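Local coordinates for Two-component system response regulator/GGDEF domain protein (Aeromonas salmonicida, PDB 3LUF), which probably makes cyclic di-GMP from GTP through a GGDEF domain absent from this fragment, which holds its two response-regulator receiver domains, at the interface of chains A and B. Numbering follows the deposited sequence. Chains: chain A/B, Two-component system response regulator/GGDEF domain protein.

The interface of chains A and B. Residues chain A 224-226, 233-234, 237-238; chain B 214, 218, 223-225, 227, 238.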
loop_
_atom_site.group_PDB
_atom_site.type_symbol
_atom_site.label_atom_id
_atom_site.label_comp_id
_atom_site.label_asym_id
_atom_site.label_seq_id
_atom_site.Cartn_x
_atom_site.Cartn_y
_atom_site.Cartn_z
ATOM N N ASP A 224 -1.680 5.308 5.117
ATOM C CA ASP A 224 -1.558 5.118 3.679
ATOM C C ASP A 224 -2.478 6.085 2.949
ATOM O O ASP A 224 -3.258 6.830 3.576
ATOM C CB ASP A 224 -1.966 3.680 3.338
ATOM C CG ASP A 224 -1.206 3.118 2.121
ATOM O OD1 ASP A 224 -0.649 3.907 1.335
ATOM O OD2 ASP A 224 -1.158 1.866 2.003
ATOM N N PHE A 225 -2.353 6.105 1.627
ATOM C CA PHE A 225 -3.212 6.941 0.795
ATOM C C PHE A 225 -3.885 6.070 -0.274
ATOM O O PHE A 225 -3.375 5.023 -0.666
ATOM C CB PHE A 225 -2.389 8.049 0.115
ATOM C CG PHE A 225 -1.481 7.518 -0.985
ATOM C CD1 PHE A 225 -0.237 6.986 -0.677
ATOM C CD2 PHE A 225 -1.892 7.529 -2.317
ATOM C CE1 PHE A 225 0.591 6.456 -1.706
ATOM C CE2 PHE A 225 -1.087 7.004 -3.329
ATOM C CZ PHE A 225 0.163 6.470 -3.013
ATOM N N LEU A 226 -4.984 6.569 -0.820
ATOM C CA LEU A 226 -5.647 5.925 -1.961
ATOM C C LEU A 226 -6.223 7.054 -2.793
ATOM O O LEU A 226 -7.053 7.847 -2.305
ATOM C CB LEU A 226 -6.750 4.966 -1.486
ATOM C CG LEU A 226 -7.555 4.305 -2.624
ATOM C CD1 LEU A 226 -6.645 3.396 -3.403
ATOM C CD2 LEU A 226 -8.732 3.494 -2.032
ATOM N N GLU A 233 -10.500 -3.253 -7.344
ATOM C CA GLU A 233 -9.263 -4.037 -7.200
ATOM C C GLU A 233 -8.198 -3.248 -6.422
ATOM O O GLU A 233 -7.418 -3.811 -5.638
ATOM C CB GLU A 233 -8.711 -4.454 -8.569
ATOM C CG GLU A 233 -9.605 -5.475 -9.367
ATOM C CD GLU A 233 -10.789 -4.845 -10.097
ATOM O OE1 GLU A 233 -11.008 -3.607 -10.006
ATOM O OE2 GLU A 233 -11.528 -5.618 -10.771
ATOM N N GLU A 234 -8.188 -1.941 -6.661
ATOM C CA GLU A 234 -7.228 -1.018 -6.060
ATOM C C GLU A 234 -7.615 -0.818 -4.589
ATOM O O GLU A 234 -6.776 -0.920 -3.685
ATOM C CB GLU A 234 -7.286 0.316 -6.799
ATOM C CG GLU A 234 -6.743 0.264 -8.266
ATOM C CD GLU A 234 -6.807 1.621 -8.958
ATOM O OE1 GLU A 234 -7.544 2.511 -8.496
ATOM O OE2 GLU A 234 -6.113 1.802 -9.980
ATOM N N CYS A 237 -6.714 -4.017 -2.695
ATOM C CA CYS A 237 -5.272 -4.120 -2.478
ATOM C C CYS A 237 -4.881 -3.270 -1.271
ATOM O O CYS A 237 -4.224 -3.741 -0.323
ATOM C CB CYS A 237 -4.534 -3.631 -3.717
ATOM S SG CYS A 237 -2.803 -3.595 -3.563
ATOM N N ARG A 238 -5.333 -2.022 -1.295
ATOM C CA ARG A 238 -4.918 -1.047 -0.300
ATOM C C ARG A 238 -5.522 -1.346 1.074
ATOM O O ARG A 238 -4.846 -1.271 2.105
ATOM C CB ARG A 238 -5.300 0.362 -0.802
ATOM C CG ARG A 238 -4.525 1.519 -0.211
ATOM C CD ARG A 238 -3.004 1.405 -0.305
ATOM N NE ARG A 238 -2.427 1.020 -1.596
ATOM C CZ ARG A 238 -2.335 1.806 -2.670
ATOM N NH1 ARG A 238 -2.783 3.064 -2.658
ATOM N NH2 ARG A 238 -1.766 1.328 -3.768
ATOM N N SER B 214 -4.167 -1.436 -13.499
ATOM C CA SER B 214 -3.855 -1.795 -12.109
ATOM C C SER B 214 -4.470 -3.136 -11.732
ATOM O O SER B 214 -3.806 -3.985 -11.150
ATOM C CB SER B 214 -4.314 -0.726 -11.119
ATOM O OG SER B 214 -3.441 0.375 -11.140
ATOM N N LEU B 218 -2.560 -6.603 -10.640
ATOM C CA LEU B 218 -2.880 -7.288 -9.387
ATOM C C LEU B 218 -3.298 -8.758 -9.588
ATOM O O LEU B 218 -2.817 -9.668 -8.863
ATOM C CB LEU B 218 -3.926 -6.474 -8.595
ATOM C CG LEU B 218 -3.386 -5.151 -8.035
ATOM C CD1 LEU B 218 -4.574 -4.281 -7.495
ATOM C CD2 LEU B 218 -2.373 -5.433 -6.923
ATOM N N ASN B 223 2.345 -7.243 -6.341
ATOM C CA ASN B 223 2.011 -6.954 -4.926
ATOM C C ASN B 223 1.172 -5.704 -4.775
ATOM O O ASN B 223 0.380 -5.598 -3.838
ATOM C CB ASN B 223 3.289 -6.746 -4.089
ATOM C CG ASN B 223 4.239 -7.938 -4.122
ATOM O OD1 ASN B 223 4.719 -8.376 -5.186
ATOM N ND2 ASN B 223 4.540 -8.452 -2.932
ATOM N N ASP B 224 1.359 -4.752 -5.675
ATOM C CA ASP B 224 0.814 -3.410 -5.497
ATOM C C ASP B 224 0.760 -2.693 -6.829
ATOM O O ASP B 224 1.275 -3.184 -7.859
ATOM C CB ASP B 224 1.748 -2.635 -4.534
ATOM C CG ASP B 224 1.017 -1.577 -3.714
ATOM O OD1 ASP B 224 -0.143 -1.204 -4.041
ATOM O OD2 ASP B 224 1.645 -1.083 -2.749
ATOM N N PHE B 225 0.138 -1.521 -6.808
ATOM C CA PHE B 225 0.018 -0.686 -8.012
ATOM C C PHE B 225 0.360 0.749 -7.673
ATOM O O PHE B 225 0.255 1.161 -6.511
ATOM C CB PHE B 225 -1.420 -0.742 -8.551
ATOM C CG PHE B 225 -2.417 -0.025 -7.670
ATOM C CD1 PHE B 225 -2.796 1.277 -7.969
ATOM C CD2 PHE B 225 -2.928 -0.635 -6.535
ATOM C CE1 PHE B 225 -3.698 1.953 -7.153
ATOM C CE2 PHE B 225 -3.829 0.050 -5.687
ATOM C CZ PHE B 225 -4.208 1.353 -6.031
ATOM N N ASN B 227 -0.351 4.483 -9.795
ATOM C CA ASN B 227 -0.819 5.091 -11.025
ATOM C C ASN B 227 -0.051 6.373 -11.350
ATOM O O ASN B 227 0.256 7.159 -10.460
ATOM C CB ASN B 227 -2.341 5.306 -10.988
ATOM C CG ASN B 227 -3.116 3.982 -10.912
ATOM O OD1 ASN B 227 -2.716 2.957 -11.517
ATOM N ND2 ASN B 227 -4.228 3.995 -10.174
ATOM N N ARG B 238 4.600 3.888 -1.118
ATOM C CA ARG B 238 4.343 2.543 -1.679
ATOM C C ARG B 238 5.553 1.606 -1.536
ATOM O O ARG B 238 5.406 0.401 -1.218
ATOM C CB ARG B 238 4.005 2.658 -3.165
ATOM C CG ARG B 238 2.695 3.348 -3.424
ATOM C CD ARG B 238 1.513 2.348 -3.491
ATOM N NE ARG B 238 1.345 1.518 -2.301
ATOM C CZ ARG B 238 0.804 1.925 -1.151
ATOM N NH1 ARG B 238 0.414 3.191 -1.007
ATOM N NH2 ARG B 238 0.690 1.075 -0.132
HETATM O O HOH W 1 -0.966 3.496 -5.432
#
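A:Arg238 leaves its helix with CG anti to the backbone N (chi1 -158°), whereas CG of B:Arg238 lies anti to the carbonyl carbon (chi1 -67°); both chains then bend at chi2 and chi3, and their guanidinium groups meet tip to tip. They stack with planes 4° apart and CZ of A:Arg238 3.5 Å from CZ of B:Arg238, a pairing of like charges made tolerable, presumably, by the aspartates around it. B:Arg238 grips A:Asp224 end-on: NH1 gives a nearly straight bond of 2.7 Å to OD1 and NH2 a more bent one of 2.9 Å to OD2, each on a syn lone pair. A carboxylate suits this two-nitrogen grip, and OD1 also takes the N-H of A:Phe225. NE of B:Arg238 binds OD2 of B:Asp224, so the flat, many-handed arginine links carboxylates of both subunits. A:Arg238 NH2 donates to the syn lone pair of B:Asp224 OD1 at 3.0 Å, while its NH1 bonds to the carbonyl O of A:Phe225, which helps fix its rotation. Water 1 joins A:Arg238 NH2 to the carbonyl O of B:Phe225. B:Phe225, with CG in the crowded position between N and carbonyl carbon, slots its two-faced ring between A:Arg238 NH2, a cation-pi contact toward the rim, and A:Glu234 CG, 3.7 Å from the ring centroid. Glutamate combines apolar methylenes with a polar tip: its carboxylate lies almost parallel to the ring and reaches tip to tip to B:Asn227, whose ND2 meets OE2 from above the carboxylate plane at 2.9 Å. At the flank, B:Leu218 CD1 packs against A:Cys237 CB. The arginine pair lies at the two-fold and breaks it locally; this seam joins the second receiver domains and may support dimerisation.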